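Local coordinates for protein 2-oxoglutarate dehydrogenase E3 component (PDB 2YQU) that probably catalyses the NAD(+)-dependent reoxidation of dihydrolipoyl groups on partner proteins, as an FAD-bearing lipoamide dehydrogenase subunit of the 2-oxoglutarate dehydrogenase complex, at residues Q93-E96 with F97-K101; R201-P204 with T205-L208; I318-V321 with E322-R326; S373-A376 with R377-E381; L441-A444 with A445-A448. One frame throughout, in Å; residues are numbered along the deposited sequence.

Interaction 1: Q93-E96 with F97-K101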
loop_
_atom_site.group_PDB
_atom_site.type_symbol
_atom_site.label_atom_id
_atom_site.label_comp_id
_atom_site.label_asym_id
_atom_site.label_seq_id
_atom_site.Cartn_x
_atom_site.Cartn_y
_atom_site.Cartn_z
ATOM N N GLN A 93 6.393 25.397 -0.550
ATOM C CA GLN A 93 7.096 25.948 -1.711
ATOM C C GLN A 93 6.577 25.332 -3.013
ATOM O O GLN A 93 6.593 25.978 -4.062
ATOM C CB GLN A 93 8.607 25.748 -1.573
ATOM C CG GLN A 93 9.233 26.702 -0.551
ATOM C CD GLN A 93 10.608 26.274 -0.061
ATOM O OE1 GLN A 93 11.146 26.874 0.878
ATOM N NE2 GLN A 93 11.182 25.246 -0.686
ATOM N N GLY A 94 6.104 24.087 -2.929
ATOM C CA GLY A 94 5.509 23.404 -4.062
ATOM C C GLY A 94 4.205 24.041 -4.489
ATOM O O GLY A 94 3.940 24.170 -5.680
ATOM N N VAL A 95 3.396 24.457 -3.521
ATOM C CA VAL A 95 2.142 25.129 -3.823
ATOM C C VAL A 95 2.421 26.489 -4.463
ATOM O O VAL A 95 1.745 26.875 -5.414
ATOM C CB VAL A 95 1.241 25.297 -2.582
ATOM C CG1 VAL A 95 -0.080 25.917 -2.981
ATOM C CG2 VAL A 95 1.003 23.944 -1.915
ATOM N N GLU A 96 3.414 27.203 -3.938
ATOM C CA GLU A 96 3.849 28.479 -4.514
ATOM C C GLU A 96 4.242 28.284 -5.977
ATOM O O GLU A 96 3.831 29.051 -6.842
ATOM C CB GLU A 96 5.046 29.050 -3.744
ATOM C CG GLU A 96 4.723 29.504 -2.331
ATOM C CD GLU A 96 4.212 30.932 -2.257
ATOM O OE1 GLU A 96 3.924 31.531 -3.322
ATOM O OE2 GLU A 96 4.091 31.462 -1.126
ATOM N N PHE A 97 5.025 27.239 -6.238
ATOM C CA PHE A 97 5.481 26.907 -7.586
ATOM C C PHE A 97 4.283 26.710 -8.502
ATOM O O PHE A 97 4.235 27.267 -9.592
ATOM C CB PHE A 97 6.356 25.634 -7.552
ATOM C CG PHE A 97 6.962 25.261 -8.883
ATOM C CD1 PHE A 97 8.277 25.583 -9.177
ATOM C CD2 PHE A 97 6.221 24.563 -9.831
ATOM C CE1 PHE A 97 8.842 25.237 -10.405
ATOM C CE2 PHE A 97 6.778 24.216 -11.065
ATOM C CZ PHE A 97 8.086 24.549 -11.347
ATOM N N LEU A 98 3.309 25.935 -8.040
ATOM C CA LEU A 98 2.152 25.583 -8.852
ATOM C C LEU A 98 1.225 26.768 -9.108
ATOM O O LEU A 98 0.585 26.834 -10.158
ATOM C CB LEU A 98 1.370 24.439 -8.202
ATOM C CG LEU A 98 2.086 23.088 -8.179
ATOM C CD1 LEU A 98 1.429 22.181 -7.167
ATOM C CD2 LEU A 98 2.089 22.461 -9.557
ATOM N N PHE A 99 1.124 27.682 -8.142
ATOM C CA PHE A 99 0.348 28.907 -8.331
ATOM C C PHE A 99 0.992 29.745 -9.426
ATOM O O PHE A 99 0.309 30.238 -10.313
ATOM C CB PHE A 99 0.266 29.725 -7.039
ATOM C CG PHE A 99 -0.953 29.431 -6.190
ATOM C CD1 PHE A 99 -1.421 30.382 -5.294
ATOM C CD2 PHE A 99 -1.614 28.204 -6.264
ATOM C CE1 PHE A 99 -2.529 30.131 -4.499
ATOM C CE2 PHE A 99 -2.730 27.947 -5.476
ATOM C CZ PHE A 99 -3.188 28.905 -4.591
ATOM N N LYS A 100 2.310 29.902 -9.362
ATOM C CA LYS A 100 3.019 30.703 -10.362
ATOM C C LYS A 100 2.911 30.039 -11.735
ATOM O O LYS A 100 2.675 30.701 -12.737
ATOM C CB LYS A 100 4.483 30.889 -9.952
ATOM C CG LYS A 100 5.321 31.760 -10.888
ATOM C CD LYS A 100 6.672 32.166 -10.252
ATOM C CE LYS A 100 7.081 33.581 -10.655
ATOM N NZ LYS A 100 8.495 33.908 -10.284
ATOM N N LYS A 101 3.063 28.717 -11.778
ATOM C CA LYS A 101 2.973 27.983 -13.036
ATOM C C LYS A 101 1.609 28.142 -13.699
ATOM O O LYS A 101 1.519 28.292 -14.921
ATOM C CB LYS A 101 3.269 26.496 -12.821
ATOM C CG LYS A 101 3.007 25.642 -14.059
ATOM C CD LYS A 101 3.845 24.376 -14.056
ATOM C CE LYS A 101 3.507 23.493 -15.238
ATOM N NZ LYS A 101 2.279 22.705 -14.991
#

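Interaction 2: R201-P204 with T205-L208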
loop_
_atom_site.group_PDB
_atom_site.type_symbol
_atom_site.label_atom_id
_atom_site.label_comp_id
_atom_site.label_asym_id
_atom_site.label_seq_id
_atom_site.Cartn_x
_atom_site.Cartn_y
_atom_site.Cartn_z
ATOM N N ARG A 201 -16.340 5.340 23.226
ATOM C CA ARG A 201 -15.335 4.771 22.337
ATOM C C ARG A 201 -14.449 5.868 21.754
ATOM O O ARG A 201 -14.804 7.042 21.782
ATOM C CB ARG A 201 -16.012 4.007 21.203
ATOM C CG ARG A 201 -16.864 4.887 20.318
ATOM C CD ARG A 201 -17.838 4.142 19.462
ATOM N NE ARG A 201 -18.364 5.007 18.409
ATOM C CZ ARG A 201 -19.389 5.851 18.553
ATOM N NH1 ARG A 201 -19.776 6.586 17.515
ATOM N NH2 ARG A 201 -20.030 5.975 19.713
ATOM N N ILE A 202 -13.299 5.472 21.221
ATOM C CA ILE A 202 -12.427 6.383 20.489
ATOM C C ILE A 202 -12.705 6.266 18.994
ATOM O O ILE A 202 -13.409 5.357 18.560
ATOM C CB ILE A 202 -10.939 6.115 20.810
ATOM C CG1 ILE A 202 -10.508 4.709 20.383
ATOM C CG2 ILE A 202 -10.677 6.304 22.308
ATOM C CD1 ILE A 202 -9.008 4.503 20.442
ATOM N N LEU A 203 -12.156 7.200 18.224
ATOM C CA LEU A 203 -12.291 7.211 16.773
ATOM C C LEU A 203 -13.744 6.988 16.333
ATOM O O LEU A 203 -14.053 5.994 15.671
ATOM C CB LEU A 203 -11.356 6.157 16.164
ATOM C CG LEU A 203 -9.891 6.295 16.586
ATOM C CD1 LEU A 203 -9.069 5.144 16.050
ATOM C CD2 LEU A 203 -9.311 7.616 16.105
ATOM N N PRO A 204 -14.635 7.916 16.691
ATOM C CA PRO A 204 -16.076 7.727 16.474
ATOM C C PRO A 204 -16.528 7.638 15.009
ATOM O O PRO A 204 -17.624 7.132 14.779
ATOM C CB PRO A 204 -16.695 8.955 17.155
ATOM C CG PRO A 204 -15.636 9.977 17.125
ATOM C CD PRO A 204 -14.347 9.218 17.326
ATOM N N THR A 205 -15.727 8.106 14.055
ATOM C CA THR A 205 -16.070 8.003 12.635
ATOM C C THR A 205 -15.768 6.624 12.060
ATOM O O THR A 205 -16.229 6.304 10.971
ATOM C CB THR A 205 -15.326 9.055 11.783
ATOM O OG1 THR A 205 -13.907 8.893 11.915
ATOM C CG2 THR A 205 -15.602 10.472 12.271
ATOM N N MET A 206 -14.964 5.835 12.769
ATOM C CA MET A 206 -14.660 4.470 12.343
ATOM C C MET A 206 -15.839 3.553 12.624
ATOM O O MET A 206 -16.732 3.874 13.404
ATOM C CB MET A 206 -13.420 3.929 13.068
ATOM C CG MET A 206 -12.140 4.703 12.815
ATOM S SD MET A 206 -11.595 4.567 11.102
ATOM C CE MET A 206 -11.223 6.277 10.717
ATOM N N ASP A 207 -15.825 2.399 11.964
ATOM C CA ASP A 207 -16.708 1.289 12.289
ATOM C C ASP A 207 -16.452 0.855 13.725
ATOM O O ASP A 207 -15.306 0.834 14.171
ATOM C CB ASP A 207 -16.430 0.144 11.326
ATOM C CG ASP A 207 -17.365 -1.029 11.500
ATOM O OD1 ASP A 207 -17.072 -1.904 12.327
ATOM O OD2 ASP A 207 -18.402 -1.182 10.826
ATOM N N LEU A 208 -17.520 0.523 14.446
ATOM C CA LEU A 208 -17.425 0.264 15.881
ATOM C C LEU A 208 -16.421 -0.838 16.176
ATOM O O LEU A 208 -15.668 -0.738 17.129
ATOM C CB LEU A 208 -18.792 -0.107 16.473
ATOM C CG LEU A 208 -19.504 0.877 17.406
ATOM C CD1 LEU A 208 -19.497 2.290 16.870
ATOM C CD2 LEU A 208 -20.947 0.424 17.658
HETATM O O HOH W 1 -16.647 4.164 16.065
#

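Interaction 3: I318-V321 with E322-R326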
loop_
_atom_site.group_PDB
_atom_site.type_symbol
_atom_site.label_atom_id
_atom_site.label_comp_id
_atom_site.label_asym_id
_atom_site.label_seq_id
_atom_site.Cartn_x
_atom_site.Cartn_y
_atom_site.Cartn_z
ATOM N N ILE A 318 -12.479 20.683 -6.580
ATOM C CA ILE A 318 -12.518 20.270 -7.985
ATOM C C ILE A 318 -13.954 20.319 -8.511
ATOM O O ILE A 318 -14.213 20.879 -9.592
ATOM C CB ILE A 318 -11.935 18.835 -8.160
ATOM C CG1 ILE A 318 -10.439 18.791 -7.816
ATOM C CG2 ILE A 318 -12.183 18.319 -9.586
ATOM C CD1 ILE A 318 -9.561 19.603 -8.681
ATOM N N ALA A 319 -14.883 19.732 -7.756
ATOM C CA ALA A 319 -16.289 19.644 -8.165
ATOM C C ALA A 319 -16.940 21.020 -8.247
ATOM O O ALA A 319 -17.767 21.264 -9.124
ATOM C CB ALA A 319 -17.072 18.757 -7.200
ATOM N N ALA A 320 -16.564 21.910 -7.333
ATOM C CA ALA A 320 -17.128 23.254 -7.286
ATOM C C ALA A 320 -16.756 24.047 -8.532
ATOM O O ALA A 320 -17.621 24.637 -9.178
ATOM C CB ALA A 320 -16.648 23.992 -6.046
ATOM N N VAL A 321 -15.473 24.039 -8.880
ATOM C CA VAL A 321 -14.992 24.840 -10.013
ATOM C C VAL A 321 -15.402 24.220 -11.345
ATOM O O VAL A 321 -15.652 24.926 -12.314
ATOM C CB VAL A 321 -13.464 25.126 -9.954
ATOM C CG1 VAL A 321 -13.111 25.865 -8.663
ATOM C CG2 VAL A 321 -12.632 23.869 -10.105
ATOM N N GLU A 322 -15.486 22.898 -11.390
ATOM C CA GLU A 322 -16.017 22.221 -12.566
ATOM C C GLU A 322 -17.503 22.544 -12.771
ATOM O O GLU A 322 -17.964 22.627 -13.903
ATOM C CB GLU A 322 -15.773 20.714 -12.457
ATOM C CG GLU A 322 -14.324 20.355 -12.744
ATOM C CD GLU A 322 -14.046 18.863 -12.760
ATOM O OE1 GLU A 322 -12.910 18.496 -13.136
ATOM O OE2 GLU A 322 -14.942 18.060 -12.396
ATOM N N HIS A 323 -18.241 22.756 -11.684
ATOM C CA HIS A 323 -19.648 23.156 -11.784
ATOM C C HIS A 323 -19.769 24.598 -12.269
ATOM O O HIS A 323 -20.632 24.907 -13.083
ATOM C CB HIS A 323 -20.367 23.015 -10.449
ATOM C CG HIS A 323 -21.835 23.292 -10.528
ATOM N ND1 HIS A 323 -22.426 24.373 -9.910
ATOM C CD2 HIS A 323 -22.828 22.646 -11.183
ATOM C CE1 HIS A 323 -23.725 24.364 -10.157
ATOM N NE2 HIS A 323 -23.994 23.323 -10.925
ATOM N N MET A 324 -18.900 25.465 -11.766
ATOM C CA MET A 324 -18.857 26.861 -12.202
ATOM C C MET A 324 -18.739 26.954 -13.727
ATOM O O MET A 324 -19.471 27.700 -14.368
ATOM C CB MET A 324 -17.665 27.592 -11.571
ATOM C CG MET A 324 -17.795 27.860 -10.095
ATOM S SD MET A 324 -16.234 28.387 -9.401
ATOM C CE MET A 324 -16.509 28.075 -7.664
ATOM N N VAL A 325 -17.819 26.188 -14.298
ATOM C CA VAL A 325 -17.483 26.313 -15.722
ATOM C C VAL A 325 -18.412 25.483 -16.620
ATOM O O VAL A 325 -18.842 25.956 -17.671
ATOM C CB VAL A 325 -16.004 25.937 -15.966
ATOM C CG1 VAL A 325 -15.659 25.930 -17.468
ATOM C CG2 VAL A 325 -15.083 26.891 -15.207
ATOM N N ARG A 326 -18.722 24.255 -16.203
ATOM C CA ARG A 326 -19.440 23.299 -17.056
ATOM C C ARG A 326 -20.902 23.062 -16.664
ATOM O O ARG A 326 -21.669 22.498 -17.445
ATOM C CB ARG A 326 -18.709 21.956 -17.067
ATOM C CG ARG A 326 -17.280 22.003 -17.568
ATOM C CD ARG A 326 -16.476 20.763 -17.203
ATOM N NE ARG A 326 -15.183 20.704 -17.881
ATOM C CZ ARG A 326 -14.266 19.763 -17.657
ATOM N NH1 ARG A 326 -14.492 18.785 -16.781
ATOM N NH2 ARG A 326 -13.118 19.792 -18.318
#

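Interaction 4: S373-A376 with R377-E381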
loop_
_atom_site.group_PDB
_atom_site.type_symbol
_atom_site.label_atom_id
_atom_site.label_comp_id
_atom_site.label_asym_id
_atom_site.label_seq_id
_atom_site.Cartn_x
_atom_site.Cartn_y
_atom_site.Cartn_z
ATOM N N SER A 373 -2.202 -13.818 6.812
ATOM C CA SER A 373 -1.481 -13.223 5.682
ATOM C C SER A 373 -0.004 -13.625 5.667
ATOM O O SER A 373 0.710 -13.384 6.642
ATOM C CB SER A 373 -1.571 -11.695 5.738
ATOM O OG SER A 373 -0.610 -11.111 4.886
ATOM N N GLY A 374 0.448 -14.213 4.559
ATOM C CA GLY A 374 1.846 -14.578 4.393
ATOM C C GLY A 374 2.769 -13.386 4.530
ATOM O O GLY A 374 3.743 -13.424 5.275
ATOM N N ARG A 375 2.434 -12.300 3.837
ATOM C CA ARG A 375 3.241 -11.090 3.883
ATOM C C ARG A 375 3.274 -10.479 5.287
ATOM O O ARG A 375 4.328 -10.081 5.756
ATOM C CB ARG A 375 2.729 -10.070 2.863
ATOM C CG ARG A 375 3.616 -8.859 2.683
ATOM C CD ARG A 375 5.022 -9.168 2.159
ATOM N NE ARG A 375 5.802 -7.957 1.889
ATOM C CZ ARG A 375 5.632 -7.160 0.833
ATOM N NH1 ARG A 375 6.387 -6.084 0.697
ATOM N NH2 ARG A 375 4.725 -7.426 -0.091
ATOM N N ALA A 376 2.128 -10.414 5.956
ATOM C CA ALA A 376 2.074 -9.870 7.315
ATOM C C ALA A 376 2.954 -10.686 8.253
ATOM O O ALA A 376 3.707 -10.126 9.039
ATOM C CB ALA A 376 0.657 -9.842 7.827
ATOM N N ARG A 377 2.854 -12.005 8.157
ATOM C CA ARG A 377 3.705 -12.901 8.931
ATOM C C ARG A 377 5.179 -12.587 8.679
ATOM O O ARG A 377 5.973 -12.499 9.614
ATOM C CB ARG A 377 3.446 -14.372 8.557
ATOM C CG ARG A 377 2.080 -14.965 8.944
ATOM C CD ARG A 377 1.617 -16.131 8.026
ATOM N NE ARG A 377 0.624 -17.026 8.635
ATOM C CZ ARG A 377 -0.164 -17.871 7.962
ATOM N NH1 ARG A 377 -1.025 -18.637 8.621
ATOM N NH2 ARG A 377 -0.111 -17.961 6.636
ATOM N N ALA A 378 5.539 -12.439 7.404
ATOM C CA ALA A 378 6.917 -12.169 7.018
ATOM C C ALA A 378 7.441 -10.883 7.653
ATOM O O ALA A 378 8.602 -10.823 8.061
ATOM C CB ALA A 378 7.036 -12.112 5.496
ATOM N N MET A 379 6.578 -9.871 7.754
ATOM C CA MET A 379 6.914 -8.577 8.375
ATOM C C MET A 379 7.013 -8.623 9.898
ATOM O O MET A 379 7.514 -7.677 10.513
ATOM C CB MET A 379 5.842 -7.527 8.058
ATOM C CG MET A 379 5.755 -7.099 6.638
ATOM S SD MET A 379 4.156 -6.296 6.362
ATOM C CE MET A 379 4.306 -5.928 4.646
ATOM N N GLY A 380 6.486 -9.679 10.503
ATOM C CA GLY A 380 6.387 -9.780 11.949
ATOM C C GLY A 380 5.104 -9.164 12.481
ATOM O O GLY A 380 5.022 -8.842 13.657
ATOM N N GLU A 381 4.121 -8.985 11.598
ATOM C CA GLU A 381 2.794 -8.483 11.947
ATOM C C GLU A 381 1.800 -9.638 11.999
ATOM O O GLU A 381 1.760 -10.481 11.102
ATOM C CB GLU A 381 2.327 -7.459 10.915
ATOM C CG GLU A 381 3.140 -6.176 10.899
ATOM C CD GLU A 381 2.929 -5.326 12.137
ATOM O OE1 GLU A 381 3.817 -4.500 12.444
ATOM O OE2 GLU A 381 1.887 -5.488 12.805
#

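Interaction 5: L441-A444 with A445-A448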
loop_
_atom_site.group_PDB
_atom_site.type_symbol
_atom_site.label_atom_id
_atom_site.label_comp_id
_atom_site.label_asym_id
_atom_site.label_seq_id
_atom_site.Cartn_x
_atom_site.Cartn_y
_atom_site.Cartn_z
ATOM N N LEU A 441 -7.240 -7.793 1.600
ATOM C CA LEU A 441 -8.432 -7.186 1.027
ATOM C C LEU A 441 -9.128 -8.136 0.056
ATOM O O LEU A 441 -10.352 -8.264 0.091
ATOM C CB LEU A 441 -8.076 -5.881 0.316
ATOM C CG LEU A 441 -9.228 -5.175 -0.409
ATOM C CD1 LEU A 441 -10.331 -4.781 0.574
ATOM C CD2 LEU A 441 -8.688 -3.971 -1.128
ATOM N N LYS A 442 -8.341 -8.800 -0.793
ATOM C CA LYS A 442 -8.863 -9.764 -1.760
ATOM C C LYS A 442 -9.698 -10.833 -1.062
ATOM O O LYS A 442 -10.831 -11.091 -1.462
ATOM C CB LYS A 442 -7.722 -10.437 -2.519
ATOM C CG LYS A 442 -8.163 -11.441 -3.578
ATOM C CD LYS A 442 -6.991 -12.299 -4.017
ATOM C CE LYS A 442 -7.413 -13.360 -5.004
ATOM N NZ LYS A 442 -6.427 -14.470 -5.058
ATOM N N GLU A 443 -9.132 -11.445 -0.021
ATOM C CA GLU A 443 -9.795 -12.541 0.678
ATOM C C GLU A 443 -11.002 -12.042 1.466
ATOM O O GLU A 443 -12.019 -12.720 1.522
ATOM C CB GLU A 443 -8.815 -13.299 1.590
ATOM C CG GLU A 443 -7.675 -14.015 0.874
ATOM C CD GLU A 443 -8.066 -15.337 0.224
ATOM O OE1 GLU A 443 -9.103 -15.916 0.587
ATOM O OE2 GLU A 443 -7.332 -15.799 -0.675
ATOM N N ALA A 444 -10.902 -10.842 2.052
ATOM C CA ALA A 444 -12.041 -10.235 2.743
ATOM C C ALA A 444 -13.200 -10.045 1.765
ATOM O O ALA A 444 -14.353 -10.304 2.103
ATOM C CB ALA A 444 -11.654 -8.898 3.363
ATOM N N ALA A 445 -12.879 -9.611 0.547
ATOM C CA ALA A 445 -13.882 -9.355 -0.478
ATOM C C ALA A 445 -14.542 -10.652 -0.914
ATOM O O ALA A 445 -15.751 -10.697 -1.048
ATOM C CB ALA A 445 -13.277 -8.653 -1.662
ATOM N N LEU A 446 -13.738 -11.690 -1.146
ATOM C CA LEU A 446 -14.255 -13.018 -1.479
ATOM C C LEU A 446 -15.175 -13.554 -0.395
ATOM O O LEU A 446 -16.192 -14.167 -0.693
ATOM C CB LEU A 446 -13.118 -14.024 -1.671
ATOM C CG LEU A 446 -12.306 -13.917 -2.963
ATOM C CD1 LEU A 446 -11.151 -14.889 -2.920
ATOM C CD2 LEU A 446 -13.170 -14.165 -4.194
ATOM N N ALA A 447 -14.778 -13.355 0.859
ATOM C CA ALA A 447 -15.562 -13.787 2.013
ATOM C C ALA A 447 -16.913 -13.085 2.090
ATOM O O ALA A 447 -17.891 -13.670 2.537
ATOM C CB ALA A 447 -14.770 -13.566 3.312
ATOM N N ALA A 448 -16.963 -11.823 1.674
ATOM C CA ALA A 448 -18.213 -11.071 1.653
ATOM C C ALA A 448 -19.090 -11.576 0.512
ATOM O O ALA A 448 -20.299 -11.726 0.669
ATOM C CB ALA A 448 -17.933 -9.564 1.496
#

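Interaction 1: Q93-E96 with F97-K101
Val95 O receives the shortest polar bond of this contact, from Phe99 N at 2.9 Å. It is one step in the i-to-i+4 ladder of the long alpha-helix 77-102, and the same pattern runs Phe97 N to Gln93 O, Leu98 N to Gly94 O and Lys100 N to Glu96 O. The last of these is the straightest, with an N-H...O angle of 165°.

The side chains follow the same four-residue spacing. Val95 and Phe99 point the same way, side by side along one flank, and Val95 CG1 lies over a face of the Phe99 ring, 4.2 Å from CE2. It gets there because CG1 is anti to its own backbone N (chi1 -176°), which swings that methyl beside the carbonyl carbon. Leu98 keeps close to the turn before it: its CG rests 3.3 Å from Gly94 O and its CD1 3.5 Å from the same oxygen. This carbonyl thus carries both a backbone bond and the leucine branch.

The buried flank turns into the FAD-binding domain, of which this helix is a part. Tyr14 of helix 11-22 meets both Val95 and Phe99, Leu36 covers them from a loop, and Leu98 reaches Ile18. Leu98 also packs on Ile453 of the second subunit, while Lys101 NZ makes a salt bridge to the terminal carboxylate of Leu455 of that subunit. The opposite flank carries the exposed Phe97, whose ring leads away from the preceding turn and whose CB lies 3.4 Å from Gly94 O.

Interaction 2: R201-P204 with T205-L208
Arg201 reaches across the loop to Leu208. Its CB already points toward the 205-208 segment, and CG then stands between the backbone N and the carbonyl carbon (chi1 63°), from where the chain runs extended to NE. CD is the first atom to meet anything across the loop, 3.6 Å from Leu208 CD1. NE comes closer to the same methyl, at 3.3 Å, and CZ passes it at 3.9 Å; the two side chains cross at about a right angle. NE also gives its proton to a water lying in the guanidinium plane, at the edge of the group, 3.0 Å away. That water sits 2.7 Å from Met206 O and within bonding distance of Leu203 O, although it has more acceptors around it than protons to give.

Leu203 to Met206 form a type I beta turn, in the loop that leads from strand 192-196 into helix 208-221 of the Rossmann-type NAD-binding domain. Met206 N closes it with a 3.0 Å bond to Leu203 O, approaching from above the carbonyl plane, and Met206 CG rests 3.7 Å from Leu203 CB. Leu203 itself presses on Val177 and Leu180 of helix 177-188, and its backbone bonds to Gly175 in the glycine-rich loop predicted to bind NAD. Met206 turns to Ser338 and Val340 of strand 338-340. Just after the turn Asp207 is the N-cap of the next helix: its OD1 accepts from Glu209 N and pairs with Lys387 NZ.

Interaction 3: I318-V321 with E322-R326
Ile318 and Glu322 lie side by side on helix 310-326, pointing the same way one turn apart. The methyl CG2 of Ile318 does the touching, 3.6 Å from Glu322 OE1 and 3.7 Å from CD, being the branch set anti to the backbone N. The glutamate is extended beyond CG, which brings its carboxylate level with that methyl, while its own CG rests 3.2 Å from Ile318 O, the oxygen that receives Glu322 N. The main partner of the carboxylate is on helix 11-22: OE1 makes a salt bridge with Arg19 NE, and Arg326 NH1 adds only a long charge contact, well off the guanidinium plane.

Val321 and Met324 meet differently, crossing at a slant. Met324 is also extended past CG and lies back over the preceding turn, putting SD 4.1 Å from Val321 CG1 and 3.8 Å from Val321 CA, while its CE reaches 4.4 Å from Ala320 CB. Beneath it Ala320 O accepts from Met324 N at 3.0 Å and, weakly, from His323 N. The His323 ring leads away from this turn, its CG anti to the backbone N (chi1 -175°), and bonds through ND1 to Tyr298 OH; its ring also meets that of His289, the planes about 30° apart.

The helix packs against the parallel sheet of the FAD-binding domain. Val321 and Met324 sit on Leu4 of strand 2-7, Ala320 and Met324 on Tyr298 of strand 297-299, and Ile318 and Val321 pack on helix 11-22, with Ile318 also touching Ile453 of the second subunit.

Interaction 4: S373-A376 with R377-E381
Ser373 opens the segment with two jobs, one of them across to Arg377. Its O accepts Arg377 N at 3.0 Å, and the extended arginine chain then runs past that oxygen, with CG 3.1 Å and CD 3.2 Å from it. Ser373 OG accepts Ala376 N at 3.0 Å with a nearly straight N-H...O angle of 168°, a capping bond from the N-cap position.

Gly374 O takes Ala378 N in the next rung. Arg375 follows, its chain bent about the CB-CG bond. Met379 CE rests 3.6 Å from Arg375 CG and 3.7 Å from NE, packing on the aliphatic and NE part of the side chain. The charged end belongs to the dimer: NE pairs with Glu53 and NH1 with Glu345, both of the second subunit, while NH2 bonds to Pro435 O of its own chain. This places the short helix 374-379 of the dimerisation domain at the subunit interface, where Ala378 O also bonds to His83 of the second subunit.

Ala376 closes the segment in a Schellman motif. Its O accepts Glu381 N at 2.8 Å, and Gly380 N returns to Arg377 O. Gly380 supplies the positive phi (88°) on which the motif turns. Glu381 turns outward, OE1 bonding to His343.

Interaction 5: L441-A444 with A445-A448
Leu446 lies back over the preceding turn, its CG 3.5 Å from Lys442 O and its CD1 edging toward the carboxylate of Glu443, 4.2 Å from OE1. Leu446 CG stands beside the backbone N and anti to the carbonyl carbon (chi1 -74°), which turns the leucine back toward the earlier residues. Glu443 is bent at CB-CG, and its oxygens are used elsewhere: OE1 accepts from Ile453 N, and OE2 is bonded to His454 ND1. Two bonds thus fix the carboxylate against the chain's C-terminal tail, with Leu446 as its apolar neighbour within the helix. His454 in turn helps line the pocket of a bound carbonate, probably a crystallisation guest.

Glu443 and Leu446 belong to helix 438-449, in the C-terminal part of the protein that carries the dimerisation domain, and the backbone is a plain alpha-helical ladder. Ala445 N bonds to Leu441 O and Ala447 N to Glu443 O, the latter at 2.9 Å. Leu446 N meets Lys442 O with an N-H...O angle of 165°, and Ala448 N reaches Ala444 O at 3.1 Å.

The alanines meet several neighbouring elements. Ala444 and Ala448 both sit on Val388 of strand 385-391, which Leu441 also touches, and Ala445 meets Leu427 of helix 424-429. The Ala445 methyl lies 3.4 Å from Leu441 O. On another flank Lys442 packs on His432, while Ala447 CB comes 3.4 Å from Glu443 O and touches Pro452.

How the interactions relate
Interactions 1 to 5 come in series along the chain. Interactions 1 and 3 lie on helices 77-102 and 310-326 of the FAD-binding domain, about 21 Å apart between centres, both packing on helix 11-22. Interaction 2 sits in the NAD-binding domain, on the opposite side of the chain's centre from interaction 1 and about 37 Å from it between centres. Interactions 4 and 5 belong to the C-terminal part carrying the dimerisation domain, about 18 Å apart between centres and about 8 Å between nearest atoms. Interactions 1, 3 and 4 each touch the second subunit, so helices of the FAD-binding domain and the short helix 374-379 of the dimerisation domain both meet the other chain, whereas interactions 2 and 5 do not.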